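Local structure of putative capsid protein of prophage (Escherichia coli CFT073, 3BQW) at residues Val293-Ile298 against Gln310-Pro315; Gly85-Lys90 against Ser333-Val338; Ile22-Phe27 against Asn124-Ile129. The protein is of uncharacterised function but probably serves as a major capsid protein that assembles into the shell of a prophage-encoded virion. All coordinates share one frame; numbering follows the deposited sequence.

From the N terminus, the chain passes the short helix 23-26, the first half of contact 3, and then residues 85-90, which open contact 2. Contact 3 closes at residues 124-129 on the long helix 113-146; contacts 2 and 3 therefore cross. Much later, residues 293-298 open contact 1, and it closes after only a short connection, at 310-315, so that it nests inside the large loop that contact 2 completes at 333-338. Contacts 1 and 2 adjoin in the mixed sheet through strand 327-338, where Met312 O meets Ser333 OG. Contact 3 reaches this sheet region across the long helix, with Ile129 packing on Phe313 and Gln128 on Pro89.

Contact 1. Residues Val293-Ile298 against Gln310-Pro315; sequences VAYGAI and QNMFYP
Met312 lies across one face of the Tyr295 ring, its CG 3.9 Å from the ring centroid and only 9° off the ring normal, a CH-pi contact over the middle of the ring. The sulfur follows more obliquely: SD stands 4.7 Å from the Tyr295 centroid, a Met-aromatic contact well away from the normal. The backbone joins in, since Met312 CA sits 3.6 Å from CD1 of Tyr295 over the same face. Tyr295 reaches this position with CG anti to its own carbonyl carbon (chi1 -68°). CB of Met312 also rests over one face of the Phe313 ring, displaced toward its rim, the two rings meeting the stem from directions roughly at right angles. The two segments meet where strand 292-295 leaves the mixed sheet and where the chain comes back, after helix 301-305, to enter strand 314-319; both strands pair with strand 327-338 in the sheet that backs the long helix, consistent with the HK97-type fold of phage coat proteins. No direct hydrogen bond links the segments. Water 1 spans them, within donating distance of Gly296 O (2.7 Å) and Asn311 O (3.0 Å), although the acceptors around it outnumber its protons; it lies in the plane of the Tyr295 ring, at its edge. Beyond the water, Ile298 supplies the second apolar patch. Its CG1 packs 3.8 Å from Asn311 CB and its CG2 3.7 Å from Tyr314 CB, while CD1 touches both Asn311 O and Tyr314 CB. The Tyr314 ring leads away from the isoleucine, with CG anti to the backbone N (chi1 -171°). The amide of Asn311 is engaged locally, ND2 bonding to Ala308 O, while Phe313 packs against Ile129 and Ile132 of helix 113-146.

Contact 2. Residues Gly85-Lys90 against Ser333-Val338; sequences GYMKPK and SAPQPV
Ser333 and Met87 bury the most surface here and form a single antiparallel bridge in which the pair is hydrogen-bonded in both directions. Met87 N donates to Ser333 O at 2.8 Å, and the N-H arrives nearly along the C=O axis, with a C=O...N angle of 171°. In return, Ser333 N donates to Met87 O at 2.9 Å; the N-H...O angle is 161°, but the donor stands somewhat above the carbonyl plane. The Ser333 carbonyl is further enclosed by Met87 CB, 3.4 Å from its oxygen, and by the ring of Tyr86, one face of which lies over that same atom. The serine side chain takes no part here: it points away, and OG bonds to Met312 O. With CG of Met87 anti to its carbonyl carbon (chi1 -56°) and chi2 extended, SD comes to 4.4 Å from Pro335 CG in a loose apolar contact; the bend at chi3 turns only the terminal methyl. Gly85 is the third main contributor. It lies opposite Pro335, whose nitrogen has no hydrogen to give, and two waters bridge these residues in place of direct backbone bonds. Water 2 accepts from Gly85 N at 2.8 Å and is also within bonding distance of Pro335 O and Gln336 OE1; water 3 sits 2.6 Å from Gly85 O and reaches Pro335 O as well. Tyr86 adds CD1 against Ala334 CB at 3.8 Å, while its hydroxyl is held by Met299 N. Residues 85-89, the loop that leads into strand 90-92, thus flank strand 327-338. Along the other edge of the strand, Ala334 and Gln336 bond through their backbones to Gly296 and Ala294, and the side chains of Ser333, Pro335 and Pro337 pack on helix 113-146.

Contact 3. Residues Ile22-Phe27 against Asn124-Ile129; sequences IAEFKF and NMRRQI
Ile22, at the N-cap position of the short helix 23-26, sets its CG2 3.6 Å from Arg126 CD and also over one face of the Phe25 ring, toward the rim. Its carbonyl oxygen starts the helix by accepting from both Phe25 N and Lys26 N. Glu24 comes next, its chain bent at chi2 (85°) so that the carboxylate crosses the arginine obliquely, its plane turned 55° from the guanidinium: OE1 touches Arg126 CD, whereas OE2 is 3.9 Å from Arg126 NE, a long salt bridge at the guanidinium edge. Water 4 fills in, donating to Glu24 OE2 at 2.8 Å and accepting from Arg126 NE at 2.9 Å; the far end of the arginine is bonded through NH1 to Tyr16 OH. Phe25 wedges its ring tip against the long helix, CZ 3.8 Å from Arg126 CG and CE1 3.8 Å from Ile129 CG1. Lys133, further along that helix, bonds to the carbonyl oxygens of Glu24 and Phe27. The N-terminal region is thereby packed, beside helix 10-17, against helix 113-146, which probably corresponds to the long spine helix of the HK97-type capsid fold.

Contact 1. Residues Val293-Ile298 against Gln310-Pro315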
# COMPACT_ATOMS: atom_id res chain seq x y z
N VAL A 293 4.01 -8.36 -2.59
CA VAL A 293 3.71 -7.51 -3.74
C VAL A 293 4.46 -8.16 -4.88
O VAL A 293 5.68 -8.35 -4.83
CB VAL A 293 4.07 -6.00 -3.54
CG1 VAL A 293 3.71 -5.18 -4.79
CG2 VAL A 293 3.33 -5.43 -2.33
N ALA A 294 3.70 -8.57 -5.88
CA ALA A 294 4.23 -9.20 -7.07
C ALA A 294 4.42 -8.11 -8.11
O ALA A 294 3.56 -7.24 -8.28
CB ALA A 294 3.27 -10.28 -7.59
N TYR A 295 5.55 -8.16 -8.80
CA TYR A 295 5.86 -7.17 -9.84
C TYR A 295 5.95 -7.86 -11.21
O TYR A 295 6.72 -8.80 -11.39
CB TYR A 295 7.16 -6.45 -9.52
CG TYR A 295 7.05 -5.57 -8.30
CD1 TYR A 295 6.86 -4.20 -8.42
CD2 TYR A 295 7.13 -6.12 -7.01
CE1 TYR A 295 6.73 -3.38 -7.27
CE2 TYR A 295 7.04 -5.33 -5.89
CZ TYR A 295 6.84 -3.95 -6.02
OH TYR A 295 6.72 -3.17 -4.89
N GLY A 296 5.15 -7.39 -12.17
CA GLY A 296 5.26 -7.87 -13.51
C GLY A 296 6.51 -7.28 -14.12
O GLY A 296 7.05 -6.31 -13.59
N ALA A 297 6.96 -7.86 -15.22
CA ALA A 297 8.13 -7.34 -15.95
C ALA A 297 7.96 -5.89 -16.41
O ALA A 297 6.87 -5.46 -16.82
CB ALA A 297 8.48 -8.23 -17.17
N ILE A 298 9.07 -5.17 -16.37
CA ILE A 298 9.16 -3.84 -16.97
C ILE A 298 9.09 -4.01 -18.48
O ILE A 298 9.76 -4.89 -19.04
CB ILE A 298 10.45 -3.15 -16.56
CG1 ILE A 298 10.60 -3.13 -15.03
CG2 ILE A 298 10.49 -1.74 -17.15
CD1 ILE A 298 9.62 -2.21 -14.34
N GLN A 310 13.30 -7.41 -15.25
CA GLN A 310 12.94 -8.02 -13.99
C GLN A 310 13.33 -7.07 -12.90
O GLN A 310 14.45 -7.09 -12.43
CB GLN A 310 13.61 -9.39 -13.84
CG GLN A 310 13.12 -10.16 -12.64
CD GLN A 310 13.28 -11.67 -12.76
OE1 GLN A 310 14.28 -12.16 -13.28
NE2 GLN A 310 12.29 -12.41 -12.26
N ASN A 311 12.37 -6.25 -12.48
CA ASN A 311 12.61 -5.11 -11.60
C ASN A 311 11.32 -4.61 -10.94
O ASN A 311 10.29 -4.55 -11.60
CB ASN A 311 13.19 -3.95 -12.43
CG ASN A 311 14.70 -3.83 -12.31
OD1 ASN A 311 15.24 -3.84 -11.21
ND2 ASN A 311 15.38 -3.73 -13.45
N MET A 312 11.40 -4.23 -9.67
CA MET A 312 10.30 -3.52 -9.00
C MET A 312 10.07 -2.19 -9.71
O MET A 312 8.95 -1.85 -10.10
CB MET A 312 10.60 -3.28 -7.53
CG MET A 312 10.83 -4.55 -6.66
SD MET A 312 11.00 -4.14 -4.91
CE MET A 312 12.52 -3.24 -4.95
N PHE A 313 11.16 -1.46 -9.91
CA PHE A 313 11.17 -0.10 -10.46
C PHE A 313 12.19 0.01 -11.55
O PHE A 313 13.25 -0.61 -11.49
CB PHE A 313 11.53 0.93 -9.37
CG PHE A 313 10.76 0.75 -8.10
CD1 PHE A 313 9.37 0.90 -8.09
CD2 PHE A 313 11.42 0.45 -6.92
CE1 PHE A 313 8.64 0.72 -6.92
CE2 PHE A 313 10.71 0.27 -5.74
CZ PHE A 313 9.32 0.40 -5.73
N TYR A 314 11.88 0.85 -12.53
CA TYR A 314 12.81 1.15 -13.60
C TYR A 314 12.71 2.65 -13.92
O TYR A 314 11.77 3.08 -14.58
CB TYR A 314 12.52 0.31 -14.83
CG TYR A 314 13.55 0.43 -15.88
CD1 TYR A 314 14.67 -0.41 -15.88
CD2 TYR A 314 13.44 1.39 -16.89
CE1 TYR A 314 15.65 -0.28 -16.85
CE2 TYR A 314 14.39 1.50 -17.86
CZ TYR A 314 15.49 0.67 -17.83
OH TYR A 314 16.43 0.80 -18.81
N PRO A 315 13.68 3.43 -13.43
CA PRO A 315 13.73 4.86 -13.63
C PRO A 315 14.43 5.25 -14.92
O PRO A 315 15.36 4.57 -15.37
CB PRO A 315 14.49 5.33 -12.40
CG PRO A 315 15.49 4.24 -12.16
CD PRO A 315 14.79 2.96 -12.58
O HOH W 1 7.39 -4.03 -12.11

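Contact 2. Residues Gly85-Lys90 against Ser333-Val338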
# COMPACT_ATOMS: atom_id res chain seq x y z
N GLY A 85 -1.57 -3.69 -13.05
CA GLY A 85 -1.71 -2.33 -13.52
C GLY A 85 -0.33 -1.74 -13.73
O GLY A 85 0.44 -1.60 -12.79
N TYR A 86 -0.01 -1.41 -14.98
CA TYR A 86 1.29 -0.85 -15.31
C TYR A 86 1.29 0.63 -15.03
O TYR A 86 0.39 1.37 -15.46
CB TYR A 86 1.63 -1.11 -16.77
CG TYR A 86 3.09 -0.99 -17.07
CD1 TYR A 86 3.92 -2.08 -16.94
CD2 TYR A 86 3.63 0.22 -17.53
CE1 TYR A 86 5.25 -1.99 -17.23
CE2 TYR A 86 4.98 0.33 -17.83
CZ TYR A 86 5.79 -0.79 -17.68
OH TYR A 86 7.14 -0.75 -17.97
N MET A 87 2.32 1.07 -14.31
CA MET A 87 2.49 2.45 -13.92
C MET A 87 3.79 3.02 -14.49
O MET A 87 4.84 2.33 -14.56
CB MET A 87 2.51 2.55 -12.38
CG MET A 87 1.32 1.97 -11.63
SD MET A 87 1.46 2.25 -9.81
CE MET A 87 1.04 3.95 -9.87
N LYS A 88 3.73 4.29 -14.89
CA LYS A 88 4.92 5.02 -15.33
C LYS A 88 4.78 6.54 -15.18
O LYS A 88 4.91 7.28 -16.14
CB LYS A 88 5.32 4.62 -16.76
CG LYS A 88 4.24 4.74 -17.81
CD LYS A 88 4.86 4.32 -19.14
CE LYS A 88 3.88 4.41 -20.30
NZ LYS A 88 3.34 5.77 -20.48
N PRO A 89 4.56 7.00 -13.94
CA PRO A 89 4.46 8.42 -13.71
C PRO A 89 5.76 9.12 -14.07
O PRO A 89 6.86 8.57 -13.85
CB PRO A 89 4.21 8.51 -12.20
CG PRO A 89 4.74 7.27 -11.64
CD PRO A 89 4.45 6.25 -12.68
N LYS A 90 5.62 10.29 -14.68
CA LYS A 90 6.76 11.12 -15.02
C LYS A 90 6.54 12.54 -14.56
O LYS A 90 5.41 12.96 -14.32
CB LYS A 90 7.07 11.08 -16.53
CG LYS A 90 6.06 11.77 -17.41
CD LYS A 90 6.54 11.80 -18.83
CE LYS A 90 5.48 12.37 -19.76
NZ LYS A 90 5.97 12.42 -21.17
N SER A 333 6.77 0.72 -13.12
CA SER A 333 6.48 -0.35 -12.13
C SER A 333 5.13 -1.02 -12.42
O SER A 333 4.20 -0.36 -12.88
CB SER A 333 6.45 0.23 -10.71
OG SER A 333 6.53 -0.79 -9.73
N ALA A 334 5.03 -2.31 -12.12
CA ALA A 334 3.79 -3.08 -12.35
C ALA A 334 3.49 -3.97 -11.15
O ALA A 334 3.50 -5.18 -11.25
CB ALA A 334 3.90 -3.93 -13.65
N PRO A 335 3.21 -3.35 -9.99
CA PRO A 335 2.94 -4.05 -8.74
C PRO A 335 1.51 -4.52 -8.57
O PRO A 335 0.56 -3.87 -9.04
CB PRO A 335 3.25 -2.99 -7.69
CG PRO A 335 2.84 -1.70 -8.35
CD PRO A 335 3.15 -1.88 -9.81
N GLN A 336 1.37 -5.66 -7.88
CA GLN A 336 0.08 -6.20 -7.47
C GLN A 336 0.24 -6.95 -6.15
O GLN A 336 1.02 -7.91 -6.09
CB GLN A 336 -0.42 -7.20 -8.52
CG GLN A 336 -1.76 -7.87 -8.17
CD GLN A 336 -2.87 -6.87 -7.89
OE1 GLN A 336 -3.08 -5.95 -8.68
NE2 GLN A 336 -3.58 -7.06 -6.77
N PRO A 337 -0.43 -6.49 -5.07
CA PRO A 337 -0.45 -7.25 -3.82
C PRO A 337 -1.15 -8.61 -3.97
O PRO A 337 -2.17 -8.73 -4.64
CB PRO A 337 -1.21 -6.33 -2.85
CG PRO A 337 -1.32 -5.06 -3.50
CD PRO A 337 -1.11 -5.20 -4.95
N VAL A 338 -0.53 -9.63 -3.38
CA VAL A 338 -1.08 -10.97 -3.38
C VAL A 338 -1.09 -11.44 -1.93
O VAL A 338 -0.03 -11.52 -1.32
CB VAL A 338 -0.24 -11.94 -4.24
CG1 VAL A 338 -0.85 -13.32 -4.19
CG2 VAL A 338 -0.15 -11.42 -5.69
O HOH W 2 -1.98 -4.06 -10.26
O HOH W 3 -0.18 -1.39 -10.29

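Contact 3. Residues Ile22-Phe27 against Asn124-Ile129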
# COMPACT_ATOMS: atom_id res chain seq x y z
N ILE A 22 17.36 6.16 2.16
CA ILE A 22 16.24 7.02 1.78
C ILE A 22 14.95 6.32 2.22
O ILE A 22 14.61 5.26 1.69
CB ILE A 22 16.28 7.37 0.26
CG1 ILE A 22 17.60 8.12 -0.06
CG2 ILE A 22 15.09 8.24 -0.16
CD1 ILE A 22 18.17 7.81 -1.42
N ALA A 23 14.27 6.91 3.20
CA ALA A 23 13.07 6.36 3.84
C ALA A 23 12.03 5.95 2.82
O ALA A 23 11.43 4.88 2.93
CB ALA A 23 12.47 7.39 4.83
N GLU A 24 11.85 6.80 1.80
CA GLU A 24 10.87 6.56 0.74
C GLU A 24 11.15 5.25 0.03
O GLU A 24 10.25 4.67 -0.55
CB GLU A 24 10.87 7.68 -0.32
CG GLU A 24 10.30 9.01 0.16
CD GLU A 24 11.30 9.88 0.88
OE1 GLU A 24 12.43 9.42 1.21
OE2 GLU A 24 10.95 11.05 1.13
N PHE A 25 12.41 4.82 0.05
CA PHE A 25 12.80 3.60 -0.63
C PHE A 25 12.79 2.40 0.31
O PHE A 25 12.36 1.32 -0.09
CB PHE A 25 14.17 3.75 -1.32
CG PHE A 25 14.26 4.92 -2.29
CD1 PHE A 25 13.13 5.50 -2.86
CD2 PHE A 25 15.50 5.43 -2.67
CE1 PHE A 25 13.22 6.53 -3.75
CE2 PHE A 25 15.59 6.47 -3.57
CZ PHE A 25 14.46 7.02 -4.11
N LYS A 26 13.22 2.56 1.55
CA LYS A 26 13.34 1.39 2.40
C LYS A 26 12.03 0.99 3.13
O LYS A 26 11.85 -0.18 3.49
CB LYS A 26 14.56 1.50 3.33
CG LYS A 26 14.30 1.95 4.74
CD LYS A 26 15.62 2.06 5.57
CE LYS A 26 15.99 0.77 6.34
NZ LYS A 26 17.15 0.99 7.32
N PHE A 27 11.12 1.95 3.33
CA PHE A 27 9.85 1.68 4.02
C PHE A 27 8.66 1.80 3.08
O PHE A 27 8.72 2.49 2.08
CB PHE A 27 9.65 2.65 5.19
CG PHE A 27 10.84 2.74 6.11
CD1 PHE A 27 11.38 1.60 6.67
CD2 PHE A 27 11.41 3.96 6.41
CE1 PHE A 27 12.49 1.67 7.51
CE2 PHE A 27 12.51 4.04 7.26
CZ PHE A 27 13.05 2.89 7.81
N ASN A 124 12.00 14.11 -7.68
CA ASN A 124 10.91 13.56 -8.47
C ASN A 124 10.90 12.04 -8.47
O ASN A 124 9.83 11.43 -8.47
CB ASN A 124 10.92 14.12 -9.88
CG ASN A 124 10.40 15.56 -9.94
OD1 ASN A 124 9.25 15.80 -9.64
ND2 ASN A 124 11.26 16.50 -10.29
N MET A 125 12.07 11.43 -8.41
CA MET A 125 12.15 9.98 -8.24
C MET A 125 11.50 9.55 -6.94
O MET A 125 10.74 8.58 -6.93
CB MET A 125 13.61 9.49 -8.26
CG MET A 125 14.27 9.42 -9.64
SD MET A 125 16.01 8.88 -9.61
CE MET A 125 15.69 7.20 -9.13
N ARG A 126 11.80 10.26 -5.84
CA ARG A 126 11.20 9.95 -4.54
C ARG A 126 9.68 10.08 -4.57
O ARG A 126 8.98 9.30 -3.97
CB ARG A 126 11.77 10.83 -3.41
CG ARG A 126 13.20 10.45 -2.99
CD ARG A 126 13.65 11.11 -1.68
NE ARG A 126 13.32 12.53 -1.55
CZ ARG A 126 14.05 13.54 -2.01
NH1 ARG A 126 15.20 13.33 -2.64
NH2 ARG A 126 13.64 14.79 -1.83
N ARG A 127 9.20 11.09 -5.27
CA ARG A 127 7.76 11.36 -5.39
C ARG A 127 7.08 10.28 -6.25
O ARG A 127 5.96 9.86 -5.96
CB ARG A 127 7.64 12.76 -5.99
CG ARG A 127 6.29 13.27 -6.41
CD ARG A 127 6.47 14.74 -6.92
NE ARG A 127 6.89 15.62 -5.82
CZ ARG A 127 8.05 16.29 -5.72
NH1 ARG A 127 8.99 16.27 -6.68
NH2 ARG A 127 8.26 17.03 -4.64
N GLN A 128 7.78 9.81 -7.28
CA GLN A 128 7.26 8.72 -8.12
C GLN A 128 7.16 7.38 -7.38
O GLN A 128 6.18 6.67 -7.49
CB GLN A 128 8.08 8.59 -9.40
CG GLN A 128 7.78 9.71 -10.36
CD GLN A 128 8.83 9.86 -11.43
OE1 GLN A 128 9.70 9.01 -11.60
NE2 GLN A 128 8.77 10.97 -12.15
N ILE A 129 8.17 7.05 -6.58
CA ILE A 129 8.09 5.85 -5.73
C ILE A 129 6.97 5.98 -4.69
O ILE A 129 6.26 5.02 -4.43
CB ILE A 129 9.44 5.56 -5.05
CG1 ILE A 129 10.51 5.25 -6.10
CG2 ILE A 129 9.31 4.40 -4.07
CD1 ILE A 129 10.21 4.10 -6.99
O HOH W 4 10.50 12.85 -0.95